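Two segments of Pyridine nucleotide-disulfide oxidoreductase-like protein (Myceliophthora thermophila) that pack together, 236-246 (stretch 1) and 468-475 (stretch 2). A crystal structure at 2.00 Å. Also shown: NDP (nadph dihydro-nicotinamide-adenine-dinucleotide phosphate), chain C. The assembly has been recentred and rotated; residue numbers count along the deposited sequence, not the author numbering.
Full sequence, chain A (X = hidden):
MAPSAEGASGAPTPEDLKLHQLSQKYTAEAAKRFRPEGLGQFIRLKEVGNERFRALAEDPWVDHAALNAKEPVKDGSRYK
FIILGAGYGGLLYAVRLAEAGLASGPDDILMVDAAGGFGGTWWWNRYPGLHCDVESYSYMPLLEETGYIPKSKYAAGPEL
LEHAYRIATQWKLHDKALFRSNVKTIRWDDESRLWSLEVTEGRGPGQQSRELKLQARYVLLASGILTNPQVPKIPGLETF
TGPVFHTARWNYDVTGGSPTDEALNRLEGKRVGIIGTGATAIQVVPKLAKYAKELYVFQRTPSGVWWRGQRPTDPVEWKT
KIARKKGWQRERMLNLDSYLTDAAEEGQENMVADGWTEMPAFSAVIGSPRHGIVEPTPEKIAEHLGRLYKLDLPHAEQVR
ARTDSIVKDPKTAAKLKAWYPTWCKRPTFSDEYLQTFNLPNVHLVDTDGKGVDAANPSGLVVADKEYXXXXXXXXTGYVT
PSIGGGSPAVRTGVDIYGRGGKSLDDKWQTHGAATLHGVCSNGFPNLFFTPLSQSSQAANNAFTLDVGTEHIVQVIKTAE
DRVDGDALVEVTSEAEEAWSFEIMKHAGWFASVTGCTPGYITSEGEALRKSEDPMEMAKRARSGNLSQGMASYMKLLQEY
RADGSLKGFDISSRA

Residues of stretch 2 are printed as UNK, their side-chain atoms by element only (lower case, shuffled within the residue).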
ATOM      1  N   GLY A 236     -13.922 -12.424 -22.073  1.00 53.64           N
ATOM      2  CA  GLY A 236     -13.968 -11.665 -23.310  1.00 46.42           C
ATOM      3  C   GLY A 236     -13.486 -10.258 -23.196  1.00 51.46           C
ATOM      4  O   GLY A 236     -13.700  -9.456 -24.111  1.00 55.23           O
ATOM      5  N   LEU A 237     -12.814  -9.918 -22.096  1.00 52.99           N
ATOM      6  CA  LEU A 237     -12.313  -8.529 -21.911  1.00 51.63           C
ATOM      7  C   LEU A 237     -11.246  -8.154 -22.951  1.00 53.13           C
ATOM      8  O   LEU A 237     -11.168  -7.024 -23.450  1.00 55.52           O
ATOM      9  CB  LEU A 237     -11.788  -8.320 -20.477  1.00 50.36           C
ATOM     10  CG  LEU A 237     -11.450  -6.877 -20.040  1.00 57.41           C
ATOM     11  CD1 LEU A 237     -12.634  -5.889 -20.153  1.00 53.71           C
ATOM     12  CD2 LEU A 237     -10.857  -6.868 -18.613  1.00 56.86           C
ATOM     13  N   GLU A 238     -10.406  -9.130 -23.259  1.00 60.04           N
ATOM     14  CA  GLU A 238      -9.407  -9.018 -24.317  1.00 64.18           C
ATOM     15  C   GLU A 238      -9.972  -8.435 -25.614  1.00 62.82           C
ATOM     16  O   GLU A 238      -9.280  -7.689 -26.289  1.00 75.11           O
ATOM     17  CB  GLU A 238      -8.841 -10.398 -24.563  1.00 69.56           C
ATOM     18  CG  GLU A 238      -9.920 -11.458 -24.830  1.00 74.24           C
ATOM     19  CD  GLU A 238      -9.767 -12.704 -23.972  1.00 82.83           C
ATOM     20  OE1 GLU A 238      -8.625 -13.217 -23.921  1.00 85.25           O
ATOM     21  OE2 GLU A 238     -10.773 -13.180 -23.361  1.00 81.59           O
ATOM     22  N   THR A 239     -11.248  -8.725 -25.898  1.00 66.55           N
ATOM     23  CA  THR A 239     -11.942  -8.429 -27.182  1.00 61.09           C
ATOM     24  C   THR A 239     -12.536  -7.021 -27.302  1.00 64.40           C
ATOM     25  O   THR A 239     -12.809  -6.562 -28.429  1.00 62.34           O
ATOM     26  CB  THR A 239     -13.138  -9.385 -27.440  1.00 56.17           C
ATOM     27  OG1 THR A 239     -14.280  -8.953 -26.688  1.00 65.27           O
ATOM     28  CG2 THR A 239     -12.834 -10.805 -27.054  1.00 54.63           C
ATOM     29  N   PHE A 240     -12.798  -6.353 -26.177  1.00 52.69           N
ATOM     30  CA  PHE A 240     -13.271  -4.961 -26.243  1.00 51.86           C
ATOM     31  C   PHE A 240     -12.385  -4.171 -27.202  1.00 48.69           C
ATOM     32  O   PHE A 240     -11.173  -4.179 -27.077  1.00 57.17           O
ATOM     33  CB  PHE A 240     -13.271  -4.282 -24.858  1.00 46.76           C
ATOM     34  CG  PHE A 240     -13.662  -2.845 -24.914  1.00 45.46           C
ATOM     35  CD1 PHE A 240     -15.007  -2.489 -25.118  1.00 47.17           C
ATOM     36  CD2 PHE A 240     -12.710  -1.816 -24.808  1.00 50.14           C
ATOM     37  CE1 PHE A 240     -15.381  -1.141 -25.211  1.00 50.06           C
ATOM     38  CE2 PHE A 240     -13.087  -0.458 -24.882  1.00 48.05           C
ATOM     39  CZ  PHE A 240     -14.430  -0.122 -25.091  1.00 47.00           C
ATOM     40  N   THR A 241     -12.963  -3.477 -28.161  1.00 46.93           N
ATOM     41  CA  THR A 241     -12.133  -2.884 -29.208  1.00 48.30           C
ATOM     42  C   THR A 241     -11.757  -1.426 -28.993  1.00 43.43           C
ATOM     43  O   THR A 241     -10.926  -0.906 -29.691  1.00 50.55           O
ATOM     44  CB  THR A 241     -12.803  -3.046 -30.580  1.00 49.69           C
ATOM     45  OG1 THR A 241     -13.857  -2.089 -30.709  1.00 55.56           O
ATOM     46  CG2 THR A 241     -13.367  -4.408 -30.713  1.00 50.30           C
ATOM     47  N   GLY A 242     -12.376  -0.737 -28.059  1.00 43.58           N
ATOM     48  CA  GLY A 242     -11.985   0.663 -27.774  1.00 42.49           C
ATOM     49  C   GLY A 242     -10.721   0.750 -26.890  1.00 38.58           C
ATOM     50  O   GLY A 242     -10.269  -0.263 -26.350  1.00 36.73           O
ATOM     51  N   PRO A 243     -10.127   1.945 -26.764  1.00 31.81           N
ATOM     52  CA  PRO A 243      -8.988   2.141 -25.879  1.00 38.92           C
ATOM     53  C   PRO A 243      -9.303   1.760 -24.378  1.00 43.25           C
ATOM     54  O   PRO A 243     -10.364   2.067 -23.830  1.00 44.35           O
ATOM     55  CB  PRO A 243      -8.616   3.631 -26.071  1.00 37.85           C
ATOM     56  CG  PRO A 243      -9.500   4.217 -27.095  1.00 38.28           C
ATOM     57  CD  PRO A 243     -10.455   3.133 -27.564  1.00 41.94           C
ATOM     58  N   VAL A 244      -8.397   1.026 -23.752  1.00 42.11           N
ATOM     59  CA  VAL A 244      -8.514   0.525 -22.399  1.00 37.21           C
ATOM     60  C   VAL A 244      -7.186   0.901 -21.728  1.00 45.42           C
ATOM     61  O   VAL A 244      -6.094   0.849 -22.381  1.00 33.66           O
ATOM     62  CB  VAL A 244      -8.591  -0.992 -22.291  1.00 38.89           C
ATOM     63  CG1 VAL A 244      -9.025  -1.415 -20.899  1.00 44.73           C
ATOM     64  CG2 VAL A 244      -9.551  -1.548 -23.256  1.00 45.05           C
ATOM     65  N   PHE A 245      -7.279   1.231 -20.432  1.00 36.00           N
ATOM     66  CA  PHE A 245      -6.125   1.488 -19.644  1.00 37.48           C
ATOM     67  C   PHE A 245      -6.461   1.343 -18.180  1.00 42.55           C
ATOM     68  O   PHE A 245      -7.631   1.372 -17.819  1.00 38.87           O
ATOM     69  CB  PHE A 245      -5.480   2.858 -19.950  1.00 37.86           C
ATOM     70  CG  PHE A 245      -6.407   4.015 -19.911  1.00 43.98           C
ATOM     71  CD1 PHE A 245      -6.612   4.720 -18.737  1.00 43.02           C
ATOM     72  CD2 PHE A 245      -7.041   4.438 -21.078  1.00 41.75           C
ATOM     73  CE1 PHE A 245      -7.452   5.811 -18.720  1.00 41.72           C
ATOM     74  CE2 PHE A 245      -7.878   5.501 -21.064  1.00 40.52           C
ATOM     75  CZ  PHE A 245      -8.089   6.203 -19.885  1.00 44.26           C
ATOM     76  N   HIS A 246      -5.424   1.117 -17.368  1.00 34.50           N
ATOM     77  CA  HIS A 246      -5.594   0.989 -15.922  1.00 30.24           C
ATOM     78  C   HIS A 246      -5.266   2.352 -15.328  1.00 27.38           C
ATOM     79  O   HIS A 246      -4.495   3.115 -15.866  1.00 29.70           O
ATOM     80  CB  HIS A 246      -4.755  -0.197 -15.385  1.00 29.40           C
ATOM     81  CG  HIS A 246      -5.093  -0.646 -13.984  1.00 23.68           C
ATOM     82  ND1 HIS A 246      -4.784   0.102 -12.876  1.00 27.45           N
ATOM     83  CD2 HIS A 246      -5.572  -1.822 -13.506  1.00 32.19           C
ATOM     84  CE1 HIS A 246      -5.145  -0.539 -11.776  1.00 26.54           C
ATOM     85  NE2 HIS A 246      -5.605  -1.726 -12.125  1.00 29.76           N
ATOM     86  N   UNK A 468     -22.689  -0.385 -24.082  1.00 57.92           N
ATOM     87  CA  UNK A 468     -21.650  -0.062 -25.056  1.00 56.71           C
ATOM     88  C   UNK A 468     -20.725   1.006 -24.544  1.00 52.20           C
ATOM     89  O   UNK A 468     -21.217   1.931 -23.945  1.00 46.97           O
ATOM     90  c   UNK A 468     -24.014   0.016 -24.593  1.00 54.53           C
ATOM     91  c   UNK A 468     -23.806  -0.033 -26.060  1.00 52.44           C
ATOM     92  c   UNK A 468     -22.458   0.529 -26.225  1.00 60.39           C
ATOM     93  N   UNK A 469     -19.424   0.917 -24.799  1.00 46.19           N
ATOM     94  CA  UNK A 469     -18.504   1.997 -24.436  1.00 46.29           C
ATOM     95  C   UNK A 469     -17.544   2.300 -25.535  1.00 38.58           C
ATOM     96  O   UNK A 469     -17.167   1.410 -26.293  1.00 47.12           O
ATOM     97  c   UNK A 469     -19.335   2.483 -21.482  1.00 52.19           C
ATOM     98  c   UNK A 469     -17.637   1.652 -23.209  1.00 49.83           C
ATOM     99  c   UNK A 469     -18.233   1.471 -21.813  1.00 53.38           C
ATOM    100  c   UNK A 469     -18.758   0.073 -21.639  1.00 58.48           C
ATOM    101  N   UNK A 470     -17.107   3.555 -25.551  1.00 39.59           N
ATOM    102  CA  UNK A 470     -15.981   4.030 -26.365  1.00 43.13           C
ATOM    103  C   UNK A 470     -14.614   3.785 -25.702  1.00 48.92           C
ATOM    104  O   UNK A 470     -13.736   3.224 -26.327  1.00 39.82           O
ATOM    105  o   UNK A 470     -17.916   6.956 -27.087  1.00 41.68           O
ATOM    106  c   UNK A 470     -17.388   5.849 -27.326  1.00 49.77           C
ATOM    107  c   UNK A 470     -16.120   5.521 -26.602  1.00 40.16           C
ATOM    108  o   UNK A 470     -17.852   4.975 -28.110  1.00 46.27           O
ATOM    109  N   UNK A 471     -14.454   4.228 -24.456  1.00 48.12           N
ATOM    110  CA  UNK A 471     -13.171   4.173 -23.760  1.00 38.14           C
ATOM    111  C   UNK A 471     -13.426   3.453 -22.455  1.00 47.89           C
ATOM    112  O   UNK A 471     -14.389   3.797 -21.791  1.00 40.18           O
ATOM    113  c   UNK A 471     -11.564   5.644 -22.472  1.00 41.83           C
ATOM    114  c   UNK A 471     -12.223   7.810 -24.663  1.00 34.64           C
ATOM    115  c   UNK A 471     -12.712   5.600 -23.481  1.00 37.99           C
ATOM    116  c   UNK A 471     -12.332   6.296 -24.779  1.00 33.65           C
ATOM    117  N   UNK A 472     -12.578   2.483 -22.080  1.00 48.80           N
ATOM    118  CA  UNK A 472     -12.727   1.741 -20.817  1.00 39.03           C
ATOM    119  C   UNK A 472     -11.557   1.993 -19.863  1.00 40.37           C
ATOM    120  O   UNK A 472     -10.376   1.806 -20.215  1.00 45.10           O
ATOM    121  c   UNK A 472     -12.876  -2.116 -20.256  1.00 36.95           C
ATOM    122  c   UNK A 472     -14.296  -0.513 -19.081  1.00 40.39           C
ATOM    123  c   UNK A 472     -12.852   0.262 -21.085  1.00 39.10           C
ATOM    124  c   UNK A 472     -12.998  -0.670 -19.858  1.00 39.83           C
ATOM    125  N   UNK A 473     -11.888   2.399 -18.654  1.00 34.45           N
ATOM    126  CA  UNK A 473     -10.911   2.654 -17.574  1.00 34.74           C
ATOM    127  C   UNK A 473     -11.030   1.581 -16.512  1.00 35.50           C
ATOM    128  O   UNK A 473     -12.109   1.304 -16.059  1.00 36.40           O
ATOM    129  c   UNK A 473     -11.295   5.121 -17.904  1.00 40.52           C
ATOM    130  c   UNK A 473     -11.193   4.007 -16.879  1.00 36.55           C
ATOM    131  c   UNK A 473     -10.106   4.360 -15.881  1.00 33.88           C
ATOM    132  N   UNK A 474      -9.901   0.970 -16.163  1.00 35.61           N
ATOM    133  CA  UNK A 474      -9.812  -0.127 -15.219  1.00 32.47           C
ATOM    134  C   UNK A 474      -9.207   0.451 -13.938  1.00 34.07           C
ATOM    135  O   UNK A 474      -8.044   0.849 -13.858  1.00 30.70           O
ATOM    136  c   UNK A 474      -8.970  -1.282 -15.757  1.00 36.24           C
ATOM    137  c   UNK A 474      -8.534  -3.148 -17.450  1.00 42.52           C
ATOM    138  c   UNK A 474     -10.892  -2.388 -17.059  1.00 38.22           C
ATOM    139  c   UNK A 474      -9.433  -1.949 -17.081  1.00 39.67           C
ATOM    140  N   UNK A 475     -10.077   0.593 -12.959  1.00 34.31           N
ATOM    141  CA  UNK A 475      -9.735   1.080 -11.641  1.00 33.55           C
ATOM    142  C   UNK A 475     -10.002  -0.106 -10.714  1.00 38.04           C
ATOM    143  O   UNK A 475     -10.769  -0.015  -9.725  1.00 37.64           O
ATOM    144  o   UNK A 475     -10.612   2.516 -10.037  1.00 41.00           O
ATOM    145  c   UNK A 475     -10.640   2.259 -11.352  1.00 33.85           C
TER
HETATM  146  PA  NDP C 701      -9.228  -1.234  -5.055  1.00 38.97           P
HETATM  147  O1A NDP C 701      -8.671  -2.699  -5.104  1.00 46.64           O
HETATM  148  O2A NDP C 701      -9.443  -0.481  -3.765  1.00 41.90           O
HETATM  149  O5B NDP C 701     -10.552  -1.220  -5.964  1.00 42.74           O
HETATM  150  C5B NDP C 701     -10.725  -2.049  -7.096  1.00 42.33           C
HETATM  151  C4B NDP C 701     -12.196  -1.894  -7.427  1.00 45.16           C
HETATM  152  O4B NDP C 701     -12.533  -2.724  -8.570  1.00 50.70           O
HETATM  153  C3B NDP C 701     -13.082  -2.313  -6.250  1.00 36.94           C
HETATM  154  O3B NDP C 701     -14.077  -1.296  -6.027  1.00 34.30           O
HETATM  155  C2B NDP C 701     -13.609  -3.639  -6.753  1.00 41.16           C
HETATM  156  O2B NDP C 701     -14.868  -4.054  -6.148  1.00 40.59           O
HETATM  157  C1B NDP C 701     -13.704  -3.409  -8.245  1.00 42.36           C
HETATM  158  N9A NDP C 701     -13.805  -4.682  -8.962  1.00 46.35           N
HETATM  159  C8A NDP C 701     -12.982  -5.777  -8.877  1.00 54.53           C
HETATM  160  N7A NDP C 701     -13.424  -6.775  -9.666  1.00 43.94           N
HETATM  161  C5A NDP C 701     -14.548  -6.274 -10.238  1.00 46.79           C
HETATM  162  C6A NDP C 701     -15.539  -6.812 -11.161  1.00 41.56           C
HETATM  163  N6A NDP C 701     -15.369  -8.054 -11.597  1.00 39.73           N
HETATM  164  N1A NDP C 701     -16.563  -6.011 -11.523  1.00 50.35           N
HETATM  165  C2A NDP C 701     -16.735  -4.731 -11.059  1.00 51.54           C
HETATM  166  N3A NDP C 701     -15.887  -4.154 -10.191  1.00 50.18           N
HETATM  167  C4A NDP C 701     -14.806  -4.902  -9.775  1.00 47.49           C
HETATM  168  O3  NDP C 701      -8.283  -0.270  -5.904  1.00 38.10           O
HETATM  169  PN  NDP C 701      -8.068   1.360  -5.866  1.00 39.29           P
HETATM  170  O1N NDP C 701      -7.036   1.642  -7.003  1.00 42.33           O
HETATM  171  O2N NDP C 701      -9.385   2.099  -5.946  1.00 32.70           O
HETATM  172  O5D NDP C 701      -7.407   1.664  -4.420  1.00 35.58           O
HETATM  173  C5D NDP C 701      -6.225   0.886  -4.028  1.00 40.16           C
HETATM  174  C4D NDP C 701      -5.523   1.511  -2.835  1.00 37.14           C
HETATM  175  O4D NDP C 701      -4.885   2.752  -3.210  1.00 48.07           O
HETATM  176  C3D NDP C 701      -6.557   1.997  -1.816  1.00 42.79           C
HETATM  177  O3D NDP C 701      -7.331   0.957  -1.107  1.00 30.83           O
HETATM  178  C2D NDP C 701      -5.751   3.052  -1.028  1.00 48.84           C
HETATM  179  O2D NDP C 701      -4.830   2.418  -0.082  1.00 58.83           O
HETATM  180  C1D NDP C 701      -5.083   3.800  -2.180  1.00 51.37           C
HETATM  181  P2B NDP C 701     -14.835  -4.968  -4.808  1.00 42.95           P
HETATM  182  O1X NDP C 701     -13.791  -6.053  -5.107  1.00 44.94           O
HETATM  183  O2X NDP C 701     -16.186  -5.634  -4.659  1.00 47.17           O
HETATM  184  O3X NDP C 701     -14.592  -4.018  -3.627  1.00 40.76           O

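Position 468 carries three side-chain carbons that close a ring onto its own backbone nitrogen and touch nothing on stretch 1, from which the CB points away. This defines Pro468, and the geometry asks little of it beyond a compatible backbone.

Position 469 has four carbons forked at the second. Its CB points toward stretch 1 and lies 4.1 Å from Phe240 CE1, while its carbonyl O sits 3.3 Å from the same CE1, near the plane of the ring. The pattern is that of leucine, and Leu469 thus offers hydrocarbon to a buried aromatic neighbour.

At position 470 there are two carbons, the second, bonded to the CB, carrying two oxygens. The CB points away from stretch 1, and the side chain comes no nearer to it than 6.1 Å. This is Asp470; one carboxylate oxygen is hydrogen-bonded elsewhere in the structure, so a charged group is tolerated at this partly exposed site. Its backbone still takes part, since Asp470 O receives a CA-H...O contact from Gly242 CA at 3.4 Å. A CB on Gly242 would clash with that oxygen.

Position 471 has four carbons forked at the first, one arm two carbons long, with carbons near Phe245 CE2 and Pro243 CG. This is Ile471. The branching lets its CG2 meet Phe245 CE2 at 3.9 Å while its CG1 lies 4.2 Å from Pro243 CG.

Four carbons forked at the second recur at position 472, where the CB is 3.9 Å from Phe240 CE2 and the chain end approaches Leu237 and Val244. This is Leu472: its CD2 reaches Leu237 CD1 at 3.8 Å and Val244 CG1 at 4.0 Å, so a long, forked chain suits this apolar pocket.

Position 473 shows one carbon bearing two more, on the sheet face of Phe245 and close to its ring; hence Val473. Phe245 CZ is 3.9 Å from Val473 CG2; a compact branched side chain fits beside the ring.

Position 474 again has four carbons forked at the second, on the sheet face shared by Val244 and His246, where they touch Val244. This is Leu474, an apolar chain that helps fill that buried face. Its CG lies 3.9 Å from Val244 CG1, and its carbonyl O lies over one face of the His246 ring.

Position 475 has one carbon and one oxygen; its CB points away and the side chain does not touch stretch 1. This is Ser475, and nothing in this contact demands a serine. Its backbone O lies 3.3 Å from C4B of the NADPH.

The two strands run parallel, pairing Val244, Phe245 and His246 with Leu472, Val473 and Leu474. Hydrogen bonds join Leu472 N to Pro243 O (2.9 Å), Phe245 N to Leu472 O (3.2 Å) and Leu474 N to Phe245 O (2.8 Å). This ladder fixes the register, and the alternating side chains pack as neighbours on each face: Val244 with Leu472 and Leu474, Phe245 with Val473.

Stretch 2, residues 468-475: PLDILVLS
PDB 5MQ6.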